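Local coordinates for periplasmic binding protein/LacI transcriptional regulator (Brachyspira murdochii, PDB 4KQC) that probably binds a carbohydrate, as a solute-binding component of a bacterial ABC transporter, at residues V10-Q15 and A67-T72; V145-N150 and V183-T188; R164-A169 and G177-Q182; D258-G263 and K301-T306. One frame throughout, in Å; residues are numbered along the deposited sequence.

Contact 1 (V10-Q15 and A67-T72); sequences VSKGFQ and AFAAVT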
loop_
_atom_site.group_PDB
_atom_site.type_symbol
_atom_site.label_atom_id
_atom_site.label_comp_id
_atom_site.label_asym_id
_atom_site.label_seq_id
_atom_site.Cartn_x
_atom_site.Cartn_y
_atom_site.Cartn_z
ATOM N N VAL A 10 16.281 7.093 5.131
ATOM C CA VAL A 10 16.014 7.573 3.787
ATOM C C VAL A 10 14.632 7.109 3.401
ATOM O O VAL A 10 14.398 5.915 3.259
ATOM C CB VAL A 10 17.114 7.098 2.829
ATOM C CG1 VAL A 10 16.780 7.541 1.419
ATOM C CG2 VAL A 10 18.480 7.588 3.297
ATOM N N SER A 11 13.712 8.065 3.298
ATOM C CA SER A 11 12.308 7.821 3.182
ATOM C C SER A 11 11.854 8.047 1.739
ATOM O O SER A 11 12.684 8.492 0.881
ATOM C CB SER A 11 11.551 8.851 4.060
ATOM O OG SER A 11 11.632 10.149 3.461
ATOM N N LYS A 12 10.578 7.895 1.459
ATOM C CA LYS A 12 10.063 8.259 0.095
ATOM C C LYS A 12 9.684 9.731 -0.070
ATOM O O LYS A 12 9.176 10.147 -1.119
ATOM C CB LYS A 12 8.881 7.376 -0.267
ATOM C CG LYS A 12 9.169 5.868 -0.288
ATOM C CD LYS A 12 8.058 5.098 -0.963
ATOM C CE LYS A 12 8.233 3.598 -0.766
ATOM N NZ LYS A 12 7.238 2.862 -1.568
ATOM N N GLY A 13 10.020 10.566 0.912
ATOM C CA GLY A 13 9.613 11.955 0.898
ATOM C C GLY A 13 8.171 12.195 1.232
ATOM O O GLY A 13 7.459 11.274 1.636
ATOM N N PHE A 14 7.750 13.451 1.108
ATOM C CA PHE A 14 6.459 13.895 1.599
ATOM C C PHE A 14 5.433 14.157 0.516
ATOM O O PHE A 14 4.434 14.813 0.802
ATOM C CB PHE A 14 6.601 15.117 2.499
ATOM C CG PHE A 14 7.477 14.900 3.679
ATOM C CD1 PHE A 14 7.149 13.945 4.609
ATOM C CD2 PHE A 14 8.599 15.676 3.925
ATOM C CE1 PHE A 14 7.907 13.715 5.729
ATOM C CE2 PHE A 14 9.383 15.433 5.062
ATOM C CZ PHE A 14 9.032 14.412 5.953
ATOM N N GLN A 15 5.616 13.634 -0.704
ATOM C CA GLN A 15 4.529 13.669 -1.672
ATOM C C GLN A 15 3.194 13.283 -1.035
ATOM O O GLN A 15 2.153 13.930 -1.270
ATOM C CB GLN A 15 4.817 12.759 -2.840
ATOM C CG GLN A 15 3.801 12.921 -3.955
ATOM C CD GLN A 15 4.035 11.992 -5.110
ATOM O OE1 GLN A 15 5.085 11.389 -5.267
ATOM N NE2 GLN A 15 3.013 11.831 -5.920
ATOM N N ALA A 67 18.156 3.013 7.706
ATOM C CA ALA A 67 16.818 2.489 7.367
ATOM C C ALA A 67 16.421 3.101 6.055
ATOM O O ALA A 67 16.568 4.345 5.853
ATOM C CB ALA A 67 15.805 2.814 8.452
ATOM N N PHE A 68 15.873 2.294 5.157
ATOM C CA PHE A 68 15.648 2.684 3.776
ATOM C C PHE A 68 14.320 2.190 3.201
ATOM O O PHE A 68 13.997 0.978 3.360
ATOM C CB PHE A 68 16.824 2.156 2.921
ATOM C CG PHE A 68 16.758 2.564 1.394
ATOM C CD1 PHE A 68 16.306 3.821 0.982
ATOM C CD2 PHE A 68 17.194 1.678 0.388
ATOM C CE1 PHE A 68 16.299 4.212 -0.342
ATOM C CE2 PHE A 68 17.201 2.078 -0.962
ATOM C CZ PHE A 68 16.727 3.329 -1.342
ATOM N N ALA A 69 13.566 3.105 2.577
ATOM C CA ALA A 69 12.338 2.757 1.807
ATOM C C ALA A 69 12.560 3.270 0.416
ATOM O O ALA A 69 12.464 4.480 0.228
ATOM C CB ALA A 69 11.127 3.448 2.397
ATOM N N ALA A 70 12.792 2.367 -0.529
ATOM C CA ALA A 70 13.225 2.752 -1.901
ATOM C C ALA A 70 11.987 3.193 -2.715
ATOM O O ALA A 70 10.964 2.512 -2.688
ATOM C CB ALA A 70 13.889 1.605 -2.591
ATOM N N VAL A 71 12.097 4.306 -3.425
ATOM C CA VAL A 71 11.145 4.628 -4.484
ATOM C C VAL A 71 11.501 3.690 -5.664
ATOM O O VAL A 71 12.475 2.911 -5.595
ATOM C CB VAL A 71 11.156 6.122 -4.860
ATOM C CG1 VAL A 71 10.703 7.002 -3.673
ATOM C CG2 VAL A 71 12.468 6.552 -5.479
ATOM N N THR A 72 10.769 3.761 -6.768
ATOM C CA THR A 72 11.092 3.004 -7.961
ATOM C C THR A 72 12.466 3.389 -8.496
ATOM O O THR A 72 12.732 4.547 -8.599
ATOM C CB THR A 72 10.042 3.316 -9.067
ATOM O OG1 THR A 72 8.767 2.837 -8.610
ATOM C CG2 THR A 72 10.320 2.645 -10.315
#
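With CG1 of Val10 anti to its backbone N (chi1 177°) and CG of Phe68 likewise (chi1 -177°), methyl and ring meet on the one face of the sheet that these two paired residues share. The side chains cross obliquely, Val10 CG1 lying 3.8 Å from Phe68 CD1. Val10 O meets the ring at its edge, near its plane, 3.6 Å from Phe68 CD1. The backbones pair in parallel fashion: Val10 N donates to Ala67 O at 2.9 Å, and Ala69 N donates to Val10 O at 3.0 Å, so Val10 grips the residues before and after Phe68. This is the pairing of neighbouring strands in the parallel sheet of one lobe, taken at their C-terminal ends, where the Rossmann-like lobes of this family turn their loops toward the cleft in which relatives bind their ligand, probably a sugar in this protein. The small side chain of Ala69 points toward 10-15 and leaves room for the Lys12 methylenes alongside. Lys12 CG rests 3.6 Å from Ala69 O, and its CB slides past Val71 CG1 at 3.9 Å. The extended chain then passes Ala70 O, which lies 3.5 Å from Lys12 CE, and NZ hydrogen-bonds to Ser94 OG, with Asp93 as a long, weak ion-pair partner. Ser11 turns the chain after the strand: its OG accepts from Gly13 N at 3.0 Å, an ST turn, and the positive phi of Gly13 (75°) suits glycine. Gln51 of helix 48-60 ties both loops together, its amide bonding to Ser11 O, Ala69 O and Val71 N.

Contact 2 (V145-N150 and V183-T188); sequences VLQLDN and VIVPTT. With NO3 (nitrate ion), chain C.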
loop_
_atom_site.group_PDB
_atom_site.type_symbol
_atom_site.label_atom_id
_atom_site.label_comp_id
_atom_site.label_asym_id
_atom_site.label_seq_id
_atom_site.Cartn_x
_atom_site.Cartn_y
_atom_site.Cartn_z
ATOM N N VAL A 145 -9.490 -6.124 -10.514
ATOM C CA VAL A 145 -8.421 -5.813 -9.563
ATOM C C VAL A 145 -7.510 -4.791 -10.276
ATOM O O VAL A 145 -6.854 -5.161 -11.221
ATOM C CB VAL A 145 -7.657 -7.086 -9.207
ATOM C CG1 VAL A 145 -6.357 -6.775 -8.415
ATOM C CG2 VAL A 145 -8.575 -8.081 -8.483
ATOM N N LEU A 146 -7.435 -3.555 -9.798
ATOM C CA LEU A 146 -6.544 -2.570 -10.391
ATOM C C LEU A 146 -5.266 -2.667 -9.603
ATOM O O LEU A 146 -5.189 -2.208 -8.444
ATOM C CB LEU A 146 -7.147 -1.165 -10.316
ATOM C CG LEU A 146 -8.118 -0.814 -11.451
ATOM C CD1 LEU A 146 -7.350 -0.410 -12.706
ATOM C CD2 LEU A 146 -9.106 -1.921 -11.773
ATOM N N GLN A 147 -4.295 -3.320 -10.226
ATOM C CA GLN A 147 -2.994 -3.569 -9.633
ATOM C C GLN A 147 -2.057 -2.439 -9.966
ATOM O O GLN A 147 -1.945 -2.121 -11.133
ATOM C CB GLN A 147 -2.471 -4.886 -10.230
ATOM C CG GLN A 147 -1.001 -5.141 -9.948
ATOM C CD GLN A 147 -0.512 -6.482 -10.461
ATOM O OE1 GLN A 147 -1.308 -7.376 -10.729
ATOM N NE2 GLN A 147 0.789 -6.623 -10.611
ATOM N N LEU A 148 -1.459 -1.793 -8.960
ATOM C CA LEU A 148 -0.801 -0.474 -9.213
ATOM C C LEU A 148 0.390 -0.532 -10.153
ATOM O O LEU A 148 0.652 0.423 -10.901
ATOM C CB LEU A 148 -0.438 0.233 -7.880
ATOM C CG LEU A 148 0.541 -0.581 -7.011
ATOM C CD1 LEU A 148 1.836 0.179 -6.884
ATOM C CD2 LEU A 148 0.047 -0.980 -5.653
ATOM N N ASP A 149 1.139 -1.616 -10.119
ATOM C CA ASP A 149 2.360 -1.774 -10.946
ATOM C C ASP A 149 2.830 -3.211 -10.874
ATOM O O ASP A 149 2.171 -4.057 -10.231
ATOM C CB ASP A 149 3.448 -0.784 -10.554
ATOM C CG ASP A 149 4.107 -1.059 -9.223
ATOM O OD1 ASP A 149 3.918 -2.112 -8.543
ATOM O OD2 ASP A 149 4.863 -0.123 -8.816
ATOM N N ASN A 150 3.931 -3.488 -11.536
ATOM C CA ASN A 150 4.588 -4.813 -11.519
ATOM C C ASN A 150 5.809 -4.921 -10.597
ATOM O O ASN A 150 6.724 -5.703 -10.879
ATOM C CB ASN A 150 4.942 -5.216 -12.955
ATOM C CG ASN A 150 3.733 -5.563 -13.768
ATOM O OD1 ASN A 150 3.029 -6.516 -13.427
ATOM N ND2 ASN A 150 3.449 -4.809 -14.781
ATOM N N VAL A 183 -7.448 -8.932 -13.600
ATOM C CA VAL A 183 -6.320 -8.237 -13.004
ATOM C C VAL A 183 -5.796 -7.264 -14.087
ATOM O O VAL A 183 -5.416 -7.692 -15.197
ATOM C CB VAL A 183 -5.235 -9.198 -12.460
ATOM C CG1 VAL A 183 -4.119 -8.389 -11.807
ATOM C CG2 VAL A 183 -5.900 -10.155 -11.461
ATOM N N ILE A 184 -5.867 -5.973 -13.801
ATOM C CA ILE A 184 -5.537 -4.925 -14.769
ATOM C C ILE A 184 -4.439 -4.057 -14.162
ATOM O O ILE A 184 -4.564 -3.527 -13.039
ATOM C CB ILE A 184 -6.797 -4.057 -15.006
ATOM C CG1 ILE A 184 -7.907 -4.892 -15.607
ATOM C CG2 ILE A 184 -6.473 -2.868 -15.895
ATOM C CD1 ILE A 184 -9.293 -4.377 -15.289
ATOM N N VAL A 185 -3.358 -3.850 -14.904
ATOM C CA VAL A 185 -2.285 -2.954 -14.478
ATOM C C VAL A 185 -2.276 -1.767 -15.451
ATOM O O VAL A 185 -1.994 -1.940 -16.635
ATOM C CB VAL A 185 -0.918 -3.654 -14.557
ATOM C CG1 VAL A 185 0.207 -2.682 -14.133
ATOM C CG2 VAL A 185 -0.879 -4.945 -13.756
ATOM N N PRO A 186 -2.513 -0.558 -14.947
ATOM C CA PRO A 186 -2.428 0.557 -15.879
ATOM C C PRO A 186 -0.991 0.785 -16.321
ATOM O O PRO A 186 -0.045 0.480 -15.596
ATOM C CB PRO A 186 -2.984 1.742 -15.093
ATOM C CG PRO A 186 -3.825 1.102 -14.028
ATOM C CD PRO A 186 -3.001 -0.140 -13.642
ATOM N N THR A 187 -0.811 1.400 -17.486
ATOM C CA THR A 187 0.541 1.503 -18.062
ATOM C C THR A 187 1.441 2.404 -17.231
ATOM O O THR A 187 2.651 2.219 -17.198
ATOM C CB THR A 187 0.496 1.887 -19.556
ATOM O OG1 THR A 187 1.825 1.766 -20.128
ATOM C CG2 THR A 187 -0.079 3.291 -19.765
ATOM N N THR A 188 0.834 3.358 -16.524
ATOM C CA THR A 188 1.513 4.104 -15.453
ATOM C C THR A 188 0.526 4.369 -14.331
ATOM O O THR A 188 -0.693 4.096 -14.475
ATOM C CB THR A 188 2.046 5.513 -15.915
ATOM O OG1 THR A 188 0.941 6.418 -16.140
ATOM C CG2 THR A 188 2.927 5.468 -17.153
HETATM N N NO3 C . 1.122 -5.201 -17.355
HETATM O O1 NO3 C . 0.352 -5.218 -18.312
HETATM O O2 NO3 C . 1.713 -4.036 -17.000
HETATM O O3 NO3 C . 1.343 -6.348 -16.599
HETATM O O HOH W 1 1.589 0.893 -13.520
#
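Gln147 stretches its side chain obliquely across Val185, whose CG2 sits 3.7 Å from Gln147 CD and close to the whole amide. With CG anti to the backbone N (chi1 167°) and the chain extended beyond it, the amide has one end for each neighbour. OE1 lies against Val183 CG1 at 3.2 Å, a close fit. NE2 points forward along its own segment and donates to Asp149 O at 2.9 Å; the acceptor lies in the plane of the amide, while the donor is tilted 33° from the carbonyl plane. An alanine in place of Gln147 would probably leave Asp149 O without this donor and uncover the methyls of Val183 and Val185.

The parallel pairing, carried one residue past the first strand, uses Ile184 N, which donates to Val145 O at 2.9 Å, and Gln147 N, which donates to Ile184 O at 2.8 Å. Strands 141-146 and 179-184 belong to a beta-alpha-beta crossover through helix 152-171, the second being outermost in its sheet. Leu146 and Ile184 lie side by side, pointing the same way, with Leu146 CD1 also on the Pro186 ring. Pro186, which has no N-H, follows the pairing, its CD lying against Gln147 O. Farther on, a water donates to Leu148 O at 2.8 Å and to Pro186 O at 2.7 Å, bridging the diverging loops.

At the exposed end Asn150 ND2 donates to two oxygens of a nitrate, probably from the crystallisation liquor. A neutral amide at Gln147 suits its buried place, since it offers an N-H to Asp149 O yet brings no net charge among valines.

Contact 3 (R164-A169 and G177-Q182); sequences RFTELA and GKYALQ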
loop_
_atom_site.group_PDB
_atom_site.type_symbol
_atom_site.label_atom_id
_atom_site.label_comp_id
_atom_site.label_asym_id
_atom_site.label_seq_id
_atom_site.Cartn_x
_atom_site.Cartn_y
_atom_site.Cartn_z
ATOM N N ARG A 164 -6.884 -14.974 -1.736
ATOM C CA ARG A 164 -7.920 -15.131 -0.715
ATOM C C ARG A 164 -9.316 -15.196 -1.350
ATOM O O ARG A 164 -10.163 -16.008 -0.943
ATOM C CB ARG A 164 -7.856 -14.017 0.314
ATOM C CG ARG A 164 -8.898 -14.101 1.418
ATOM C CD ARG A 164 -8.714 -15.349 2.248
ATOM N NE ARG A 164 -9.568 -15.332 3.430
ATOM C CZ ARG A 164 -9.859 -16.376 4.207
ATOM N NH1 ARG A 164 -9.308 -17.579 4.005
ATOM N NH2 ARG A 164 -10.699 -16.210 5.219
ATOM N N PHE A 165 -9.609 -14.327 -2.275
ATOM C CA PHE A 165 -10.932 -14.353 -2.971
ATOM C C PHE A 165 -11.222 -15.685 -3.673
ATOM O O PHE A 165 -12.341 -16.241 -3.573
ATOM C CB PHE A 165 -11.077 -13.215 -3.995
ATOM C CG PHE A 165 -12.491 -12.982 -4.398
ATOM C CD1 PHE A 165 -13.065 -13.681 -5.430
ATOM C CD2 PHE A 165 -13.252 -12.046 -3.739
ATOM C CE1 PHE A 165 -14.380 -13.485 -5.773
ATOM C CE2 PHE A 165 -14.538 -11.802 -4.098
ATOM C CZ PHE A 165 -15.100 -12.502 -5.131
ATOM N N THR A 166 -10.184 -16.262 -4.266
ATOM C CA THR A 166 -10.309 -17.541 -4.961
ATOM C C THR A 166 -10.579 -18.618 -3.950
ATOM O O THR A 166 -11.403 -19.521 -4.197
ATOM C CB THR A 166 -9.025 -17.746 -5.803
ATOM O OG1 THR A 166 -9.036 -16.772 -6.854
ATOM C CG2 THR A 166 -8.950 -19.119 -6.409
ATOM N N GLU A 167 -9.891 -18.599 -2.831
ATOM C CA GLU A 167 -10.088 -19.585 -1.777
ATOM C C GLU A 167 -11.541 -19.529 -1.282
ATOM O O GLU A 167 -12.215 -20.563 -1.132
ATOM C CB GLU A 167 -9.054 -19.356 -0.654
ATOM C CG GLU A 167 -9.262 -20.209 0.574
ATOM C CD GLU A 167 -8.386 -19.852 1.777
ATOM O OE1 GLU A 167 -7.780 -18.761 1.836
ATOM O OE2 GLU A 167 -8.328 -20.706 2.687
ATOM N N LEU A 168 -12.032 -18.324 -1.020
ATOM C CA LEU A 168 -13.385 -18.227 -0.463
ATOM C C LEU A 168 -14.437 -18.630 -1.507
ATOM O O LEU A 168 -15.365 -19.353 -1.217
ATOM C CB LEU A 168 -13.675 -16.799 0.025
ATOM C CG LEU A 168 -12.782 -16.299 1.181
ATOM C CD1 LEU A 168 -12.965 -14.827 1.409
ATOM C CD2 LEU A 168 -13.056 -17.091 2.446
ATOM N N ALA A 169 -14.302 -18.105 -2.722
ATOM C CA ALA A 169 -15.285 -18.268 -3.766
ATOM C C ALA A 169 -15.247 -19.729 -4.311
ATOM O O ALA A 169 -16.277 -20.284 -4.719
ATOM C CB ALA A 169 -15.050 -17.247 -4.891
ATOM N N GLY A 177 -16.968 -21.503 -9.769
ATOM C CA GLY A 177 -17.225 -21.539 -11.179
ATOM C C GLY A 177 -18.007 -20.382 -11.803
ATOM O O GLY A 177 -18.208 -20.351 -13.008
ATOM N N LYS A 178 -18.483 -19.434 -10.997
ATOM C CA LYS A 178 -19.381 -18.402 -11.493
ATOM C C LYS A 178 -18.734 -17.040 -11.505
ATOM O O LYS A 178 -19.436 -16.074 -11.652
ATOM C CB LYS A 178 -20.614 -18.314 -10.604
ATOM C CG LYS A 178 -21.500 -19.557 -10.620
ATOM C CD LYS A 178 -22.641 -19.449 -9.623
ATOM C CE LYS A 178 -23.540 -20.637 -9.732
ATOM N NZ LYS A 178 -24.606 -20.476 -8.678
ATOM N N TYR A 179 -17.429 -16.963 -11.296
ATOM C CA TYR A 179 -16.787 -15.681 -11.142
ATOM C C TYR A 179 -15.502 -15.673 -11.908
ATOM O O TYR A 179 -14.853 -16.727 -12.152
ATOM C CB TYR A 179 -16.556 -15.334 -9.657
ATOM C CG TYR A 179 -15.419 -16.114 -9.069
ATOM C CD1 TYR A 179 -15.622 -17.401 -8.561
ATOM C CD2 TYR A 179 -14.142 -15.621 -9.040
ATOM C CE1 TYR A 179 -14.567 -18.187 -8.106
ATOM C CE2 TYR A 179 -13.086 -16.378 -8.540
ATOM C CZ TYR A 179 -13.297 -17.642 -8.075
ATOM O OH TYR A 179 -12.274 -18.422 -7.624
ATOM N N ALA A 180 -15.053 -14.479 -12.291
ATOM C CA ALA A 180 -13.702 -14.273 -12.861
ATOM C C ALA A 180 -13.077 -12.995 -12.337
ATOM O O ALA A 180 -13.741 -11.966 -12.273
ATOM C CB ALA A 180 -13.779 -14.167 -14.360
ATOM N N LEU A 181 -11.826 -13.068 -11.943
ATOM C CA LEU A 181 -11.114 -11.929 -11.452
ATOM C C LEU A 181 -10.343 -11.359 -12.665
ATOM O O LEU A 181 -9.675 -12.115 -13.385
ATOM C CB LEU A 181 -10.150 -12.323 -10.337
ATOM C CG LEU A 181 -10.774 -12.916 -9.079
ATOM C CD1 LEU A 181 -9.754 -13.522 -8.113
ATOM C CD2 LEU A 181 -11.610 -11.859 -8.409
ATOM N N GLN A 182 -10.441 -10.069 -12.904
ATOM C CA GLN A 182 -9.794 -9.422 -14.017
ATOM C C GLN A 182 -8.695 -8.530 -13.436
ATOM O O GLN A 182 -9.003 -7.512 -12.854
ATOM C CB GLN A 182 -10.806 -8.592 -14.767
ATOM C CG GLN A 182 -11.929 -9.428 -15.298
ATOM C CD GLN A 182 -12.917 -8.581 -16.078
ATOM O OE1 GLN A 182 -13.205 -7.438 -15.705
ATOM N NE2 GLN A 182 -13.433 -9.139 -17.170
#
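Ala169 presses CB over one face of the Tyr179 ring, 3.4 Å from CE1 and offset toward the rim, in a CH-pi contact; the small methyl suits a place so near a ring. Phe165 completes this buried, packed side: its ring edge is turned toward the face of Tyr179 in an offset edge-to-face pair, centroids 5.7 Å apart and planes at 67°, while its CD1 touches Leu181 CD2 at 3.8 Å. Tyr179 CG takes the crowded position between backbone N and carbonyl carbon (chi1 75°), from which the ring lies against both Ala169 and Phe165.

The Thr166 side is partly open to solvent and makes slighter contacts. Thr166 crosses Tyr179 at about a right angle, with Thr166 CG2 3.6 Å from Tyr179 OH, and its OG1 bonds back to Val162 O while brushing Leu181 CD1. Helix segment 164-169 and strand segment 179-182 run antiparallel (179°) with axes 10.3 Å apart, the packing of a crossover helix on the next strand of a beta-alpha-beta unit.

An alanine at Tyr179 would probably open a gap beside Ala169 and Phe165 and leave Asp170 without the hydroxyl. No hydrogen bond spans the two segments, so apolar and aromatic contacts hold them, while the phenol oxygen finds its polar partner in Asp170.

Contact 4 (D258-G263 and K301-T306); sequences DAIRNG and KWYDKT. With NO3 (nitrate ion), chain F.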
loop_
_atom_site.group_PDB
_atom_site.type_symbol
_atom_site.label_atom_id
_atom_site.label_comp_id
_atom_site.label_asym_id
_atom_site.label_seq_id
_atom_site.Cartn_x
_atom_site.Cartn_y
_atom_site.Cartn_z
ATOM N N ASP A 258 -12.993 11.049 1.387
ATOM C CA ASP A 258 -14.282 11.644 1.026
ATOM C C ASP A 258 -15.172 10.644 0.264
ATOM O O ASP A 258 -16.395 10.636 0.476
ATOM C CB ASP A 258 -14.033 12.855 0.133
ATOM C CG ASP A 258 -13.487 14.035 0.900
ATOM O OD1 ASP A 258 -13.523 14.015 2.161
ATOM O OD2 ASP A 258 -13.035 14.988 0.211
ATOM N N ALA A 259 -14.568 9.847 -0.638
ATOM C CA ALA A 259 -15.348 8.826 -1.384
ATOM C C ALA A 259 -15.961 7.814 -0.433
ATOM O O ALA A 259 -17.046 7.301 -0.685
ATOM C CB ALA A 259 -14.517 8.125 -2.414
ATOM N N ILE A 260 -15.219 7.426 0.595
ATOM C CA ILE A 260 -15.807 6.511 1.649
ATOM C C ILE A 260 -16.937 7.235 2.403
ATOM O O ILE A 260 -17.991 6.691 2.556
ATOM C CB ILE A 260 -14.739 5.969 2.603
ATOM C CG1 ILE A 260 -13.873 4.980 1.819
ATOM C CG2 ILE A 260 -15.377 5.283 3.840
ATOM C CD1 ILE A 260 -12.593 4.647 2.481
ATOM N N ARG A 261 -16.727 8.492 2.812
ATOM C CA ARG A 261 -17.805 9.242 3.476
ATOM C C ARG A 261 -19.069 9.413 2.616
ATOM O O ARG A 261 -20.198 9.353 3.126
ATOM C CB ARG A 261 -17.288 10.586 3.939
ATOM C CG ARG A 261 -16.254 10.500 5.051
ATOM C CD ARG A 261 -15.806 11.914 5.427
ATOM N NE ARG A 261 -14.691 11.862 6.341
ATOM C CZ ARG A 261 -14.818 11.531 7.620
ATOM N NH1 ARG A 261 -16.012 11.271 8.131
ATOM N NH2 ARG A 261 -13.741 11.499 8.409
ATOM N N ASN A 262 -18.890 9.587 1.308
ATOM C CA ASN A 262 -19.968 9.793 0.364
ATOM C C ASN A 262 -20.567 8.507 -0.191
ATOM O O ASN A 262 -21.434 8.593 -1.072
ATOM C CB ASN A 262 -19.409 10.581 -0.832
ATOM C CG ASN A 262 -19.077 12.010 -0.509
ATOM O OD1 ASN A 262 -19.644 12.590 0.414
ATOM N ND2 ASN A 262 -18.133 12.600 -1.276
ATOM N N GLY A 263 -20.060 7.326 0.216
ATOM C CA GLY A 263 -20.630 6.068 -0.191
ATOM C C GLY A 263 -20.249 5.500 -1.550
ATOM O O GLY A 263 -20.836 4.520 -2.011
ATOM N N LYS A 301 -5.586 -2.444 8.869
ATOM C CA LYS A 301 -6.907 -2.441 9.479
ATOM C C LYS A 301 -7.931 -1.961 8.453
ATOM O O LYS A 301 -7.637 -1.032 7.650
ATOM C CB LYS A 301 -6.978 -1.499 10.671
ATOM C CG LYS A 301 -6.270 -1.952 11.936
ATOM C CD LYS A 301 -6.644 -0.969 13.043
ATOM C CE LYS A 301 -6.098 -1.337 14.404
ATOM N NZ LYS A 301 -6.343 -2.762 14.688
ATOM N N TRP A 302 -9.092 -2.624 8.473
ATOM C CA TRP A 302 -10.218 -2.181 7.653
ATOM C C TRP A 302 -10.799 -0.918 8.252
ATOM O O TRP A 302 -11.010 -0.836 9.472
ATOM C CB TRP A 302 -11.296 -3.280 7.646
ATOM C CG TRP A 302 -12.536 -2.940 6.923
ATOM C CD1 TRP A 302 -13.724 -2.568 7.452
ATOM C CD2 TRP A 302 -12.699 -2.924 5.486
ATOM N NE1 TRP A 302 -14.644 -2.373 6.441
ATOM C CE2 TRP A 302 -14.038 -2.547 5.226
ATOM C CE3 TRP A 302 -11.851 -3.190 4.406
ATOM C CZ2 TRP A 302 -14.565 -2.489 3.928
ATOM C CZ3 TRP A 302 -12.366 -3.087 3.138
ATOM C CH2 TRP A 302 -13.705 -2.734 2.908
ATOM N N TYR A 303 -11.176 0.000 7.391
ATOM C CA TYR A 303 -11.914 1.206 7.782
ATOM C C TYR A 303 -13.031 1.479 6.767
ATOM O O TYR A 303 -12.925 1.132 5.557
ATOM C CB TYR A 303 -11.018 2.367 8.044
ATOM C CG TYR A 303 -10.485 3.064 6.813
ATOM C CD1 TYR A 303 -9.366 2.568 6.177
ATOM C CD2 TYR A 303 -11.072 4.225 6.352
ATOM C CE1 TYR A 303 -8.853 3.212 5.122
ATOM C CE2 TYR A 303 -10.561 4.879 5.242
ATOM C CZ TYR A 303 -9.472 4.342 4.637
ATOM O OH TYR A 303 -9.002 5.012 3.531
ATOM N N ASP A 304 -14.100 2.080 7.289
ATOM C CA ASP A 304 -15.298 2.318 6.523
ATOM C C ASP A 304 -16.057 3.441 7.210
ATOM O O ASP A 304 -15.544 4.043 8.139
ATOM C CB ASP A 304 -16.081 1.010 6.300
ATOM C CG ASP A 304 -16.641 0.396 7.592
ATOM O OD1 ASP A 304 -16.667 1.087 8.626
ATOM O OD2 ASP A 304 -16.991 -0.813 7.542
ATOM N N LYS A 305 -17.278 3.676 6.772
ATOM C CA LYS A 305 -18.056 4.804 7.307
ATOM C C LYS A 305 -18.297 4.651 8.774
ATOM O O LYS A 305 -18.358 5.650 9.494
ATOM C CB LYS A 305 -19.401 4.904 6.621
ATOM C CG LYS A 305 -19.366 5.767 5.405
ATOM C CD LYS A 305 -20.788 6.168 4.966
ATOM C CE LYS A 305 -21.167 7.587 5.398
ATOM N NZ LYS A 305 -21.620 7.764 6.801
ATOM N N THR A 306 -18.391 3.416 9.226
ATOM C CA THR A 306 -18.695 3.153 10.618
ATOM C C THR A 306 -17.573 3.511 11.579
ATOM O O THR A 306 -17.845 3.910 12.734
ATOM C CB THR A 306 -19.078 1.683 10.822
ATOM O OG1 THR A 306 -20.137 1.360 9.915
ATOM C CG2 THR A 306 -19.533 1.431 12.274
HETATM N N NO3 F . -16.393 15.921 0.088
HETATM O O1 NO3 F . -16.883 15.576 1.164
HETATM O O2 NO3 F . -15.278 16.782 0.045
HETATM O O3 NO3 F . -16.946 15.466 -1.110
#
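Lys305 touches the helix end with its carbon chain, CE being modelled 3.0 Å from Arg261 O, an approach so short for a carbon and an oxygen that its exact value is doubtful. The chain bends at chi3 (101°, off the staggered positions) and again at chi4, and Lys305 CG lies 3.3 Å from Ile260 O. A long, flexible run of methylenes suits a residue that rests against a helix end on the exposed side. Arg261 NH1 stays 6.7 Å from Lys305 NZ, and its guanidinium pairs with Asp309 instead.

The helix stops in a Schellman motif, with Gly263 at positive phi (82°) and its N bonded back to Ile260 O. Helix 254-261 here packs beside strand 301-303, the antiparallel edge strand of the second lobe's mixed sheet, next to strand 267-270.

Branched Ile260 meets Tyr303 of the strand with CD1 and the residues that follow with CG2. Ile260 CD1 comes 3.4 Å from Tyr303 CE2, the two side chains crossing at about a right angle, and Ile260 CG2 lies 3.8 Å from Lys305 N. The hydroxyl of Tyr303 bonds to Asp251 O. Trp302 NE1 donates to Asp304 OD2 at 3.0 Å, reaching it from above the carboxylate plane.

Contact 1 belongs to one lobe, whereas contacts 2, 3 and 4 all reach the mixed sheet of the other. Contacts 1 and 2 are 21 Å apart between centres, but their nearest atoms come within about 5 Å without touching, so the loops at the strand ends probably face each other across the gap between lobes. Relatives bind sugar in such a cleft, and these loops probably border it. Contacts 2 and 3 share strand 179-184 and touch, with Val145 N 2.8 Å from Gln182 O, a probable hydrogen bond. Contact 3 lies farthest from contact 1, 35 Å between centres, and contact 4, at the sheet's opposite edge, is 24 Å from contact 3 between centres.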